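Local structure of mitogen (Streptococcus dysgalactiae, 2J4X) at residues Ser55-Pro60 with Tyr91-Leu96; Thr22-Thr27 with Val72-Leu77; Ile140-Arg145 with Pro186-Asn191. The protein is a bacterial superantigen of the staphylococcal and streptococcal toxin family that binds zinc and probably acts as a secreted toxin that stimulates T cells. All blocks are in the same frame, centred on the assembly; numbering follows the deposited sequence.

Interaction 1 (Ser55-Pro60 with Tyr91-Leu96); sequences SSNVSP and YVDGGL
Asn57 and Asp93 stand side by side on one face of a parallel strand pair and point the same way. Asn57 ND2 donates to Asp93 OD2 at 3.1 Å. The amide and carboxylate planes are turned 68° apart, and the donor comes from above the carboxylate plane. Asp93 OD2 also takes a salt bridge from Lys79, so two groups grip one oxygen. The second partner should help to keep the acid ionised.

On the same face, Ser55 CB lies 3.8 Å from Tyr91 CD2 and meets the ring obliquely. The hydroxyl of Tyr91 is engaged further along, with Ser82.

Ser56 points to the other face, beside Val92. Its OG is anti to the backbone N (chi1 -175°) and donates to Gly94 O at 2.8 Å. Leu96 lies against the same hydroxyl, with CD2 at 3.7 Å from Ser56 OG. Ser56 is buried, and the carbonyl of Gly94 satisfies its hydroxyl. Leu96 CD1 also packs on Val58 CG2.

The backbones fix this pairing. Val92 N donates to Ser55 O, Asn57 N to Val92 O at 2.7 Å, and Gly94 N to Asn57 O at 2.8 Å. Gly94 has a positive phi, which favours glycine, and the strand is interrupted there before it resumes at Leu96. Segments 55-57 and 91-93 run parallel, 32° apart.

The arrangement is a parallel pairing of strands 53-57 and 87-98 in the strongly curved sheet of the OB-fold domain of this toxin family.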
ATOM      1  N   SER A  55       2.107   9.108  13.584  1.00 38.82           N
ATOM      2  CA  SER A  55       2.131  10.353  12.837  1.00 39.20           C
ATOM      3  C   SER A  55       1.988  10.053  11.353  1.00 38.92           C
ATOM      4  O   SER A  55       2.807   9.354  10.770  1.00 39.71           O
ATOM      5  CB  SER A  55       3.437  11.111  13.080  1.00 39.31           C
ATOM      6  OG  SER A  55       3.473  12.288  12.289  1.00 40.72           O
ATOM      7  N   SER A  56       0.942  10.585  10.742  1.00 38.79           N
ATOM      8  CA  SER A  56       0.705  10.364   9.335  1.00 37.23           C
ATOM      9  C   SER A  56       1.035  11.625   8.534  1.00 39.45           C
ATOM     10  O   SER A  56       0.387  12.662   8.672  1.00 40.14           O
ATOM     11  CB  SER A  56      -0.745   9.963   9.127  1.00 35.49           C
ATOM     12  OG  SER A  56      -0.975   9.621   7.780  1.00 35.00           O
ATOM     13  N   ASN A  57       2.069  11.535   7.707  1.00 40.26           N
ATOM     14  CA  ASN A  57       2.472  12.649   6.874  1.00 40.81           C
ATOM     15  C   ASN A  57       1.522  12.592   5.687  1.00 41.87           C
ATOM     16  O   ASN A  57       1.379  11.537   5.061  1.00 41.88           O
ATOM     17  CB  ASN A  57       3.939  12.458   6.462  1.00 41.04           C
ATOM     18  CG  ASN A  57       4.388  13.412   5.370  1.00 42.65           C
ATOM     19  OD1 ASN A  57       4.047  14.596   5.370  1.00 43.76           O
ATOM     20  ND2 ASN A  57       5.180  12.895   4.430  1.00 43.19           N
ATOM     21  N   VAL A  58       0.843  13.709   5.411  1.00 42.70           N
ATOM     22  CA  VAL A  58      -0.111  13.799   4.301  1.00 44.17           C
ATOM     23  C   VAL A  58       0.116  15.095   3.518  1.00 44.45           C
ATOM     24  O   VAL A  58       0.812  15.974   4.000  1.00 45.81           O
ATOM     25  CB  VAL A  58      -1.582  13.752   4.804  1.00 44.63           C
ATOM     26  CG1 VAL A  58      -2.448  13.078   3.772  1.00 46.95           C
ATOM     27  CG2 VAL A  58      -1.691  12.964   6.091  1.00 45.06           C
ATOM     28  N   SER A  59      -0.449  15.208   2.316  1.00 44.77           N
ATOM     29  CA  SER A  59      -0.277  16.404   1.482  1.00 46.40           C
ATOM     30  C   SER A  59      -1.031  17.598   2.032  1.00 48.12           C
ATOM     31  O   SER A  59      -2.051  17.428   2.696  1.00 48.64           O
ATOM     32  CB  SER A  59      -0.788  16.157   0.064  1.00 46.49           C
ATOM     33  OG  SER A  59      -2.201  16.083   0.043  1.00 46.11           O
ATOM     34  N   PRO A  60      -0.556  18.829   1.740  1.00 49.34           N
ATOM     35  CA  PRO A  60      -1.245  20.025   2.243  1.00 49.17           C
ATOM     36  C   PRO A  60      -2.746  19.923   1.957  1.00 49.60           C
ATOM     37  O   PRO A  60      -3.584  20.286   2.790  1.00 49.09           O
ATOM     38  CB  PRO A  60      -0.578  21.157   1.466  1.00 48.59           C
ATOM     39  CG  PRO A  60       0.822  20.644   1.283  1.00 49.57           C
ATOM     40  CD  PRO A  60       0.581  19.207   0.878  1.00 49.23           C
ATOM     41  N   TYR A  91       6.037   6.612  12.352  1.00 42.92           N
ATOM     42  CA  TYR A  91       5.795   7.534  11.250  1.00 40.50           C
ATOM     43  C   TYR A  91       5.348   6.813   9.987  1.00 38.94           C
ATOM     44  O   TYR A  91       5.884   5.764   9.649  1.00 38.49           O
ATOM     45  CB  TYR A  91       7.046   8.344  10.959  1.00 42.54           C
ATOM     46  CG  TYR A  91       7.534   9.115  12.153  1.00 45.30           C
ATOM     47  CD1 TYR A  91       8.387   8.522  13.080  1.00 47.36           C
ATOM     48  CD2 TYR A  91       7.114  10.422  12.384  1.00 46.09           C
ATOM     49  CE1 TYR A  91       8.812   9.209  14.214  1.00 48.62           C
ATOM     50  CE2 TYR A  91       7.529  11.119  13.514  1.00 46.83           C
ATOM     51  CZ  TYR A  91       8.377  10.506  14.426  1.00 48.76           C
ATOM     52  OH  TYR A  91       8.780  11.170  15.566  1.00 51.65           O
ATOM     53  N   VAL A  92       4.350   7.370   9.302  1.00 36.46           N
ATOM     54  CA  VAL A  92       3.834   6.780   8.073  1.00 34.51           C
ATOM     55  C   VAL A  92       3.336   7.900   7.165  1.00 34.55           C
ATOM     56  O   VAL A  92       3.208   9.035   7.598  1.00 33.57           O
ATOM     57  CB  VAL A  92       2.657   5.824   8.354  1.00 32.93           C
ATOM     58  CG1 VAL A  92       3.012   4.860   9.466  1.00 31.54           C
ATOM     59  CG2 VAL A  92       1.408   6.625   8.703  1.00 33.89           C
ATOM     60  N   ASP A  93       3.080   7.571   5.902  1.00 35.48           N
ATOM     61  CA  ASP A  93       2.564   8.520   4.903  1.00 36.14           C
ATOM     62  C   ASP A  93       1.135   8.107   4.621  1.00 35.30           C
ATOM     63  O   ASP A  93       0.880   6.927   4.393  1.00 35.56           O
ATOM     64  CB  ASP A  93       3.316   8.413   3.568  1.00 37.82           C
ATOM     65  CG  ASP A  93       4.723   8.991   3.615  1.00 40.20           C
ATOM     66  OD1 ASP A  93       5.525   8.614   2.719  1.00 42.31           O
ATOM     67  OD2 ASP A  93       5.024   9.820   4.519  1.00 41.03           O
ATOM     68  N   GLY A  94       0.208   9.061   4.615  1.00 34.63           N
ATOM     69  CA  GLY A  94      -1.182   8.725   4.341  1.00 32.49           C
ATOM     70  C   GLY A  94      -1.759   7.504   5.048  1.00 30.64           C
ATOM     71  O   GLY A  94      -1.549   7.329   6.242  1.00 30.32           O
ATOM     72  N   GLY A  95      -2.500   6.677   4.299  1.00 30.06           N
ATOM     73  CA  GLY A  95      -3.130   5.476   4.835  1.00 29.63           C
ATOM     74  C   GLY A  95      -4.471   5.761   5.499  1.00 30.95           C
ATOM     75  O   GLY A  95      -5.099   4.876   6.076  1.00 31.35           O
ATOM     76  N   LEU A  96      -4.949   6.998   5.361  1.00 32.29           N
ATOM     77  CA  LEU A  96      -6.182   7.435   6.021  1.00 31.12           C
ATOM     78  C   LEU A  96      -7.467   7.429   5.231  1.00 29.92           C
ATOM     79  O   LEU A  96      -7.510   7.883   4.108  1.00 29.66           O
ATOM     80  CB  LEU A  96      -5.992   8.853   6.598  1.00 30.52           C
ATOM     81  CG  LEU A  96      -4.637   9.175   7.238  1.00 29.45           C
ATOM     82  CD1 LEU A  96      -4.691  10.547   7.873  1.00 28.82           C
ATOM     83  CD2 LEU A  96      -4.279   8.124   8.270  1.00 29.45           C
TER

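Interaction 2 (Thr22-Thr27 with Val72-Leu77); sequences TNMKIT and VDIYAL
Asp73 OD1 is gripped by two groups. Asn23 N donates to it at 2.9 Å, nearly along its C-O bond, with an N-H...O angle of 159°. The second is the hydroxyl of Thr99, outside the two segments. Asp73 CG lies anti to the carbonyl carbon (chi1 -74°), which puts it 3.8 Å from Thr22 CA. Thr22 lies against the same oxygen, with its CA at 3.2 Å from Asp73 OD1. The carboxylate thus holds the corner that the chain turns at Thr22 and Asn23.

Beyond the corner, Met24 and Val72 form an antiparallel hydrogen-bonded pair. Met24 N donates to Val72 O at 2.9 Å. Val72 N returns a bond to Met24 O at 2.6 Å.

Apolar side chains pack beside the pair. Val72 CG2 meets Ile26 CD1 at 3.9 Å, and the two side chains cross obliquely. Ile74 CD1 comes to 4.2 Å from Met24 CB. Phe36 of strand 33-36 touches all four of these residues. The end of Met24 bends away from strand 72-77.

The axes of segments 24-27 and 72-77 run at 101°, and the pairing found here is a single bridge, as expected where a sheet curls sharply. The contact is polar at the exposed corner and apolar further in. The turn is thus probably fixed by the carboxylate, and the pair by its backbone bonds and the packing of Ile26, Val72 and Ile74.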
ATOM      1  N   THR A  22      -8.434   0.901  13.247  1.00 35.53           N
ATOM      2  CA  THR A  22      -9.698   1.536  12.910  1.00 38.19           C
ATOM      3  C   THR A  22     -10.138   2.475  14.032  1.00 39.54           C
ATOM      4  O   THR A  22      -9.645   2.372  15.158  1.00 41.16           O
ATOM      5  CB  THR A  22     -10.800   0.480  12.662  1.00 38.42           C
ATOM      6  OG1 THR A  22     -11.218  -0.098  13.905  1.00 38.53           O
ATOM      7  CG2 THR A  22     -10.262  -0.626  11.762  1.00 40.00           C
ATOM      8  N   ASN A  23     -11.048   3.402  13.723  1.00 39.90           N
ATOM      9  CA  ASN A  23     -11.553   4.341  14.724  1.00 39.46           C
ATOM     10  C   ASN A  23     -10.471   5.042  15.524  1.00 39.74           C
ATOM     11  O   ASN A  23     -10.500   5.025  16.755  1.00 38.49           O
ATOM     12  CB  ASN A  23     -12.473   3.616  15.685  1.00 39.64           C
ATOM     13  CG  ASN A  23     -13.657   3.042  14.996  1.00 41.96           C
ATOM     14  OD1 ASN A  23     -14.619   3.750  14.724  1.00 46.41           O
ATOM     15  ND2 ASN A  23     -13.594   1.754  14.672  1.00 44.05           N
ATOM     16  N   MET A  24      -9.521   5.653  14.823  1.00 40.81           N
ATOM     17  CA  MET A  24      -8.439   6.384  15.466  1.00 41.62           C
ATOM     18  C   MET A  24      -8.747   7.864  15.291  1.00 42.17           C
ATOM     19  O   MET A  24      -8.793   8.373  14.170  1.00 40.53           O
ATOM     20  CB  MET A  24      -7.089   6.035  14.827  1.00 40.09           C
ATOM     21  CG  MET A  24      -6.696   4.559  14.903  1.00 40.00           C
ATOM     22  SD  MET A  24      -6.408   3.940  16.577  1.00 39.24           S
ATOM     23  CE  MET A  24      -4.849   4.694  16.910  1.00 38.29           C
ATOM     24  N   LYS A  25      -8.975   8.528  16.421  1.00 43.93           N
ATOM     25  CA  LYS A  25      -9.300   9.951  16.486  1.00 45.59           C
ATOM     26  C   LYS A  25      -8.034  10.790  16.351  1.00 45.42           C
ATOM     27  O   LYS A  25      -7.072  10.572  17.086  1.00 44.51           O
ATOM     28  CB  LYS A  25      -9.984  10.238  17.829  1.00 48.27           C
ATOM     29  CG  LYS A  25     -10.557  11.633  17.993  1.00 50.31           C
ATOM     30  CD  LYS A  25     -11.815  11.582  18.838  1.00 50.93           C
ATOM     31  CE  LYS A  25     -12.820  10.627  18.196  1.00 53.87           C
ATOM     32  NZ  LYS A  25     -14.190  10.699  18.780  1.00 56.05           N
ATOM     33  N   ILE A  26      -8.033  11.728  15.404  1.00 45.19           N
ATOM     34  CA  ILE A  26      -6.879  12.588  15.188  1.00 46.94           C
ATOM     35  C   ILE A  26      -6.805  13.455  16.434  1.00 49.21           C
ATOM     36  O   ILE A  26      -7.698  14.268  16.661  1.00 51.61           O
ATOM     37  CB  ILE A  26      -7.074  13.497  13.949  1.00 46.46           C
ATOM     38  CG1 ILE A  26      -7.420  12.652  12.715  1.00 46.43           C
ATOM     39  CG2 ILE A  26      -5.811  14.311  13.702  1.00 46.28           C
ATOM     40  CD1 ILE A  26      -7.743  13.460  11.460  1.00 44.08           C
ATOM     41  N   THR A  27      -5.762  13.286  17.247  1.00 50.19           N
ATOM     42  CA  THR A  27      -5.639  14.060  18.483  1.00 50.51           C
ATOM     43  C   THR A  27      -5.055  15.451  18.256  1.00 52.03           C
ATOM     44  O   THR A  27      -5.719  16.464  18.513  1.00 54.19           O
ATOM     45  CB  THR A  27      -4.798  13.305  19.525  1.00 49.73           C
ATOM     46  OG1 THR A  27      -3.505  13.018  18.986  1.00 50.51           O
ATOM     47  CG2 THR A  27      -5.477  12.007  19.904  1.00 48.72           C
ATOM     48  N   VAL A  72     -10.436   8.295  12.162  1.00 37.13           N
ATOM     49  CA  VAL A  72      -9.828   7.833  10.922  1.00 36.77           C
ATOM     50  C   VAL A  72      -9.339   6.372  11.012  1.00 36.26           C
ATOM     51  O   VAL A  72      -8.848   5.933  12.064  1.00 35.90           O
ATOM     52  CB  VAL A  72      -8.637   8.794  10.550  1.00 36.48           C
ATOM     53  CG1 VAL A  72      -7.790   8.227   9.420  1.00 36.15           C
ATOM     54  CG2 VAL A  72      -9.198  10.147  10.128  1.00 36.28           C
ATOM     55  N   ASP A  73      -9.514   5.613   9.924  1.00 34.97           N
ATOM     56  CA  ASP A  73      -9.017   4.228   9.852  1.00 32.71           C
ATOM     57  C   ASP A  73      -7.660   4.361   9.167  1.00 31.70           C
ATOM     58  O   ASP A  73      -7.503   5.113   8.199  1.00 29.16           O
ATOM     59  CB  ASP A  73      -9.917   3.329   9.003  1.00 33.49           C
ATOM     60  CG  ASP A  73     -11.221   2.972   9.694  1.00 35.26           C
ATOM     61  OD1 ASP A  73     -11.386   3.345  10.878  1.00 36.79           O
ATOM     62  OD2 ASP A  73     -12.075   2.316   9.052  1.00 34.31           O
ATOM     63  N   ILE A  74      -6.682   3.631   9.667  1.00 30.35           N
ATOM     64  CA  ILE A  74      -5.340   3.727   9.124  1.00 29.74           C
ATOM     65  C   ILE A  74      -4.752   2.420   8.644  1.00 29.45           C
ATOM     66  O   ILE A  74      -4.832   1.421   9.328  1.00 31.10           O
ATOM     67  CB  ILE A  74      -4.368   4.274  10.194  1.00 29.81           C
ATOM     68  CG1 ILE A  74      -4.949   5.534  10.830  1.00 28.94           C
ATOM     69  CG2 ILE A  74      -2.994   4.557   9.580  1.00 29.15           C
ATOM     70  CD1 ILE A  74      -4.085   6.076  11.927  1.00 30.20           C
ATOM     71  N   TYR A  75      -4.191   2.436   7.445  1.00 28.85           N
ATOM     72  CA  TYR A  75      -3.488   1.294   6.898  1.00 27.32           C
ATOM     73  C   TYR A  75      -2.309   1.951   6.199  1.00 27.34           C
ATOM     74  O   TYR A  75      -2.443   2.473   5.100  1.00 26.60           O
ATOM     75  CB  TYR A  75      -4.307   0.511   5.881  1.00 28.97           C
ATOM     76  CG  TYR A  75      -3.627  -0.804   5.585  1.00 31.58           C
ATOM     77  CD1 TYR A  75      -4.091  -1.985   6.132  1.00 33.04           C
ATOM     78  CD2 TYR A  75      -2.429  -0.847   4.865  1.00 33.16           C
ATOM     79  CE1 TYR A  75      -3.374  -3.180   5.988  1.00 35.52           C
ATOM     80  CE2 TYR A  75      -1.708  -2.030   4.711  1.00 33.53           C
ATOM     81  CZ  TYR A  75      -2.185  -3.191   5.282  1.00 34.84           C
ATOM     82  OH  TYR A  75      -1.463  -4.355   5.179  1.00 37.49           O
ATOM     83  N   ALA A  76      -1.155   1.960   6.852  1.00 27.70           N
ATOM     84  CA  ALA A  76       0.013   2.581   6.267  1.00 27.48           C
ATOM     85  C   ALA A  76       1.287   1.870   6.656  1.00 28.37           C
ATOM     86  O   ALA A  76       1.395   1.324   7.744  1.00 30.59           O
ATOM     87  CB  ALA A  76       0.085   4.024   6.692  1.00 26.94           C
ATOM     88  N   LEU A  77       2.257   1.881   5.753  1.00 29.31           N
ATOM     89  CA  LEU A  77       3.554   1.272   5.995  1.00 28.95           C
ATOM     90  C   LEU A  77       4.313   2.220   6.931  1.00 31.71           C
ATOM     91  O   LEU A  77       4.243   3.436   6.765  1.00 32.63           O
ATOM     92  CB  LEU A  77       4.307   1.116   4.661  1.00 26.62           C
ATOM     93  CG  LEU A  77       5.698   0.482   4.550  1.00 25.01           C
ATOM     94  CD1 LEU A  77       5.687  -1.013   4.831  1.00 23.14           C
ATOM     95  CD2 LEU A  77       6.174   0.715   3.156  1.00 26.55           C
TER

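Interaction 3 (Ile140-Arg145 with Pro186-Asn191); sequences IDVRLR and PNYTDN
Pro186 lies in the loop between strands 177-181 and 193-195, which meets helix 137-150 of the beta-grasp domain, the fold in which a helix packs across a mixed sheet. Its ring points at the helix. Pro186 CG lies 3.5 Å from Asp141 OD2, and Pro186 CD is also 3.5 Å from Arg145 NH2. Both side chains meet the proline tip to tip, so the ring rests against the ends of an ion pair.

That pair lies within the helix, one turn apart. Arg145 NE donates to Asp141 OD1 at 3.0 Å in a nearly straight salt bridge. NE approaches from above the carboxylate plane, while the oxygen lies in the guanidinium plane. Trp168 NE1 also donates to Asp141 OD1. Arg145 NH1 is held by the carbonyl of Thr184.

Asn187 follows and turns the chain. Its OD1 accepts from Thr189 N at 3.0 Å, an Asx turn at Asn187-Thr189.

Tyr188 carries the main polar contact across the segments. CG is anti to its carbonyl carbon (chi1 -57°), and the ring extends toward the helix. Tyr188 OH donates to Asp141 OD2 at 2.6 Å, on the anti side of the carboxylate and 25° out of its plane. The two side chains cross at about a right angle, with carboxylate and ring planes 66° apart. OD2 lies at the ring edge, in its plane. The buried carboxylate is thus held through both oxygens. The carbonyl oxygen of Pro186 sits over the centre of one ring face, 3.9 Å above the plane. Val142 CG2 meets the ring obliquely, at 4.0 Å from Tyr188 OH. Tyr14 of helix 7-14 hydrogen-bonds to the same hydroxyl.

Further on, Asn191 OD1 turns to another part of the chain and accepts from Leu96 N.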
ATOM      1  N   ILE A 140      -3.284  -1.705  -0.988  1.00 27.10           N
ATOM      2  CA  ILE A 140      -3.197  -2.680  -2.078  1.00 27.10           C
ATOM      3  C   ILE A 140      -1.733  -2.848  -2.514  1.00 28.08           C
ATOM      4  O   ILE A 140      -1.231  -3.969  -2.597  1.00 30.64           O
ATOM      5  CB  ILE A 140      -3.971  -2.214  -3.325  1.00 26.82           C
ATOM      6  CG1 ILE A 140      -5.453  -2.049  -2.987  1.00 27.57           C
ATOM      7  CG2 ILE A 140      -3.767  -3.199  -4.462  1.00 24.60           C
ATOM      8  CD1 ILE A 140      -6.290  -1.536  -4.150  1.00 26.42           C
ATOM      9  N   ASP A 141      -1.048  -1.733  -2.772  1.00 27.46           N
ATOM     10  CA  ASP A 141       0.332  -1.768  -3.247  1.00 26.63           C
ATOM     11  C   ASP A 141       1.270  -2.482  -2.287  1.00 26.42           C
ATOM     12  O   ASP A 141       2.043  -3.345  -2.696  1.00 25.96           O
ATOM     13  CB  ASP A 141       0.818  -0.335  -3.524  1.00 27.10           C
ATOM     14  CG  ASP A 141       2.104  -0.298  -4.350  1.00 27.79           C
ATOM     15  OD1 ASP A 141       2.260  -1.149  -5.250  1.00 28.62           O
ATOM     16  OD2 ASP A 141       2.950   0.587  -4.121  1.00 29.02           O
ATOM     17  N   VAL A 142       1.194  -2.115  -1.012  1.00 25.59           N
ATOM     18  CA  VAL A 142       2.015  -2.721   0.025  1.00 26.19           C
ATOM     19  C   VAL A 142       1.721  -4.208   0.249  1.00 26.72           C
ATOM     20  O   VAL A 142       2.633  -5.006   0.404  1.00 28.18           O
ATOM     21  CB  VAL A 142       1.844  -1.965   1.379  1.00 26.39           C
ATOM     22  CG1 VAL A 142       2.463  -2.790   2.530  1.00 24.18           C
ATOM     23  CG2 VAL A 142       2.483  -0.560   1.266  1.00 23.76           C
ATOM     24  N   ARG A 143       0.454  -4.591   0.303  1.00 27.36           N
ATOM     25  CA  ARG A 143       0.131  -5.997   0.487  1.00 27.11           C
ATOM     26  C   ARG A 143       0.537  -6.813  -0.772  1.00 28.61           C
ATOM     27  O   ARG A 143       1.008  -7.968  -0.670  1.00 28.42           O
ATOM     28  CB  ARG A 143      -1.369  -6.148   0.778  1.00 26.73           C
ATOM     29  CG  ARG A 143      -1.818  -5.497   2.082  1.00 27.36           C
ATOM     30  CD  ARG A 143      -3.323  -5.651   2.299  1.00 28.21           C
ATOM     31  NE  ARG A 143      -3.732  -7.052   2.408  1.00 29.68           N
ATOM     32  CZ  ARG A 143      -4.995  -7.457   2.470  1.00 30.48           C
ATOM     33  NH1 ARG A 143      -5.970  -6.574   2.431  1.00 31.92           N
ATOM     34  NH2 ARG A 143      -5.293  -8.742   2.576  1.00 31.90           N
ATOM     35  N   LEU A 144       0.370  -6.219  -1.951  1.00 27.65           N
ATOM     36  CA  LEU A 144       0.721  -6.912  -3.183  1.00 28.42           C
ATOM     37  C   LEU A 144       2.214  -7.134  -3.237  1.00 28.59           C
ATOM     38  O   LEU A 144       2.667  -8.216  -3.623  1.00 28.43           O
ATOM     39  CB  LEU A 144       0.262  -6.122  -4.424  1.00 28.02           C
ATOM     40  CG  LEU A 144       0.539  -6.788  -5.782  1.00 27.41           C
ATOM     41  CD1 LEU A 144      -0.555  -6.441  -6.773  1.00 27.38           C
ATOM     42  CD2 LEU A 144       1.900  -6.367  -6.294  1.00 28.14           C
ATOM     43  N   ARG A 145       2.983  -6.118  -2.854  1.00 27.93           N
ATOM     44  CA  ARG A 145       4.444  -6.244  -2.876  1.00 28.22           C
ATOM     45  C   ARG A 145       4.922  -7.262  -1.844  1.00 28.50           C
ATOM     46  O   ARG A 145       5.766  -8.092  -2.157  1.00 30.38           O
ATOM     47  CB  ARG A 145       5.121  -4.887  -2.629  1.00 27.00           C
ATOM     48  CG  ARG A 145       4.964  -3.921  -3.778  1.00 27.12           C
ATOM     49  CD  ARG A 145       5.518  -2.556  -3.452  1.00 25.39           C
ATOM     50  NE  ARG A 145       5.092  -1.564  -4.429  1.00 25.00           N
ATOM     51  CZ  ARG A 145       5.912  -0.805  -5.150  1.00 24.65           C
ATOM     52  NH1 ARG A 145       7.224  -0.909  -5.023  1.00 22.73           N
ATOM     53  NH2 ARG A 145       5.406   0.081  -5.984  1.00 22.43           N
ATOM     54  N   PRO A 186       5.871   4.718  -4.588  1.00 36.45           N
ATOM     55  CA  PRO A 186       4.840   5.728  -4.833  1.00 35.99           C
ATOM     56  C   PRO A 186       4.753   6.764  -3.715  1.00 36.47           C
ATOM     57  O   PRO A 186       5.250   6.544  -2.612  1.00 36.54           O
ATOM     58  CB  PRO A 186       3.560   4.894  -4.949  1.00 35.41           C
ATOM     59  CG  PRO A 186       4.042   3.596  -5.498  1.00 33.95           C
ATOM     60  CD  PRO A 186       5.313   3.358  -4.695  1.00 35.53           C
ATOM     61  N   ASN A 187       4.131   7.897  -4.030  1.00 37.41           N
ATOM     62  CA  ASN A 187       3.902   8.966  -3.064  1.00 38.79           C
ATOM     63  C   ASN A 187       2.556   8.659  -2.417  1.00 37.19           C
ATOM     64  O   ASN A 187       1.490   8.900  -3.002  1.00 37.28           O
ATOM     65  CB  ASN A 187       3.804  10.322  -3.751  1.00 40.93           C
ATOM     66  CG  ASN A 187       3.623  11.460  -2.760  1.00 43.20           C
ATOM     67  OD1 ASN A 187       3.400  11.232  -1.569  1.00 44.39           O
ATOM     68  ND2 ASN A 187       3.718  12.693  -3.250  1.00 45.74           N
ATOM     69  N   TYR A 188       2.601   8.131  -1.207  1.00 36.43           N
ATOM     70  CA  TYR A 188       1.374   7.752  -0.511  1.00 36.68           C
ATOM     71  C   TYR A 188       0.746   8.887   0.308  1.00 37.25           C
ATOM     72  O   TYR A 188      -0.319   8.718   0.907  1.00 36.48           O
ATOM     73  CB  TYR A 188       1.641   6.550   0.414  1.00 32.20           C
ATOM     74  CG  TYR A 188       2.206   5.311  -0.246  1.00 27.32           C
ATOM     75  CD1 TYR A 188       1.619   4.772  -1.384  1.00 26.49           C
ATOM     76  CD2 TYR A 188       3.280   4.633   0.331  1.00 26.89           C
ATOM     77  CE1 TYR A 188       2.089   3.571  -1.932  1.00 26.90           C
ATOM     78  CE2 TYR A 188       3.758   3.446  -0.192  1.00 26.14           C
ATOM     79  CZ  TYR A 188       3.161   2.909  -1.322  1.00 27.50           C
ATOM     80  OH  TYR A 188       3.609   1.697  -1.814  1.00 28.27           O
ATOM     81  N   THR A 189       1.390  10.045   0.326  1.00 39.01           N
ATOM     82  CA  THR A 189       0.861  11.158   1.100  1.00 40.63           C
ATOM     83  C   THR A 189      -0.506  11.685   0.613  1.00 42.22           C
ATOM     84  O   THR A 189      -1.183  12.418   1.340  1.00 42.86           O
ATOM     85  CB  THR A 189       1.899  12.320   1.169  1.00 40.35           C
ATOM     86  OG1 THR A 189       2.287  12.702  -0.157  1.00 41.84           O
ATOM     87  CG2 THR A 189       3.145  11.885   1.942  1.00 37.70           C
ATOM     88  N   ASP A 190      -0.937  11.301  -0.591  1.00 44.46           N
ATOM     89  CA  ASP A 190      -2.229  11.773  -1.100  1.00 45.62           C
ATOM     90  C   ASP A 190      -3.461  10.945  -0.744  1.00 44.64           C
ATOM     91  O   ASP A 190      -4.567  11.287  -1.150  1.00 45.06           O
ATOM     92  CB  ASP A 190      -2.186  11.971  -2.622  1.00 50.13           C
ATOM     93  CG  ASP A 190      -1.558  10.813  -3.349  1.00 53.72           C
ATOM     94  OD1 ASP A 190      -2.046   9.667  -3.189  1.00 56.09           O
ATOM     95  OD2 ASP A 190      -0.571  11.066  -4.086  1.00 56.70           O
ATOM     96  N   ASN A 191      -3.280   9.871   0.018  1.00 42.53           N
ATOM     97  CA  ASN A 191      -4.394   9.028   0.428  1.00 39.86           C
ATOM     98  C   ASN A 191      -5.269   8.619  -0.711  1.00 39.04           C
ATOM     99  O   ASN A 191      -6.480   8.602  -0.561  1.00 41.00           O
ATOM    100  CB  ASN A 191      -5.275   9.732   1.446  1.00 39.76           C
ATOM    101  CG  ASN A 191      -4.650   9.797   2.793  1.00 41.67           C
ATOM    102  OD1 ASN A 191      -4.243   8.776   3.329  1.00 42.87           O
ATOM    103  ND2 ASN A 191      -4.564  11.003   3.367  1.00 43.04           N
TER

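Overall arrangement
Interactions 1 and 2 lie in the OB-fold domain and share one curled sheet. Their centres are about 10 Å apart, and strands 71-84 and 87-98 are neighbours in it. Their segments alternate along the chain: 22-27, 55-60, 72-77, 91-96. Interaction 3 comes later, in the beta-grasp domain, with its centre about 12 Å from interaction 1 and about 16 Å from interaction 2. The domains meet here. The loop 186-191 touches the ends of both segments of interaction 1, and Tyr75 and Leu77 pack on helix 137-150. The three contacts thus run from the OB-fold sheet across the domain interface, away from the zinc site.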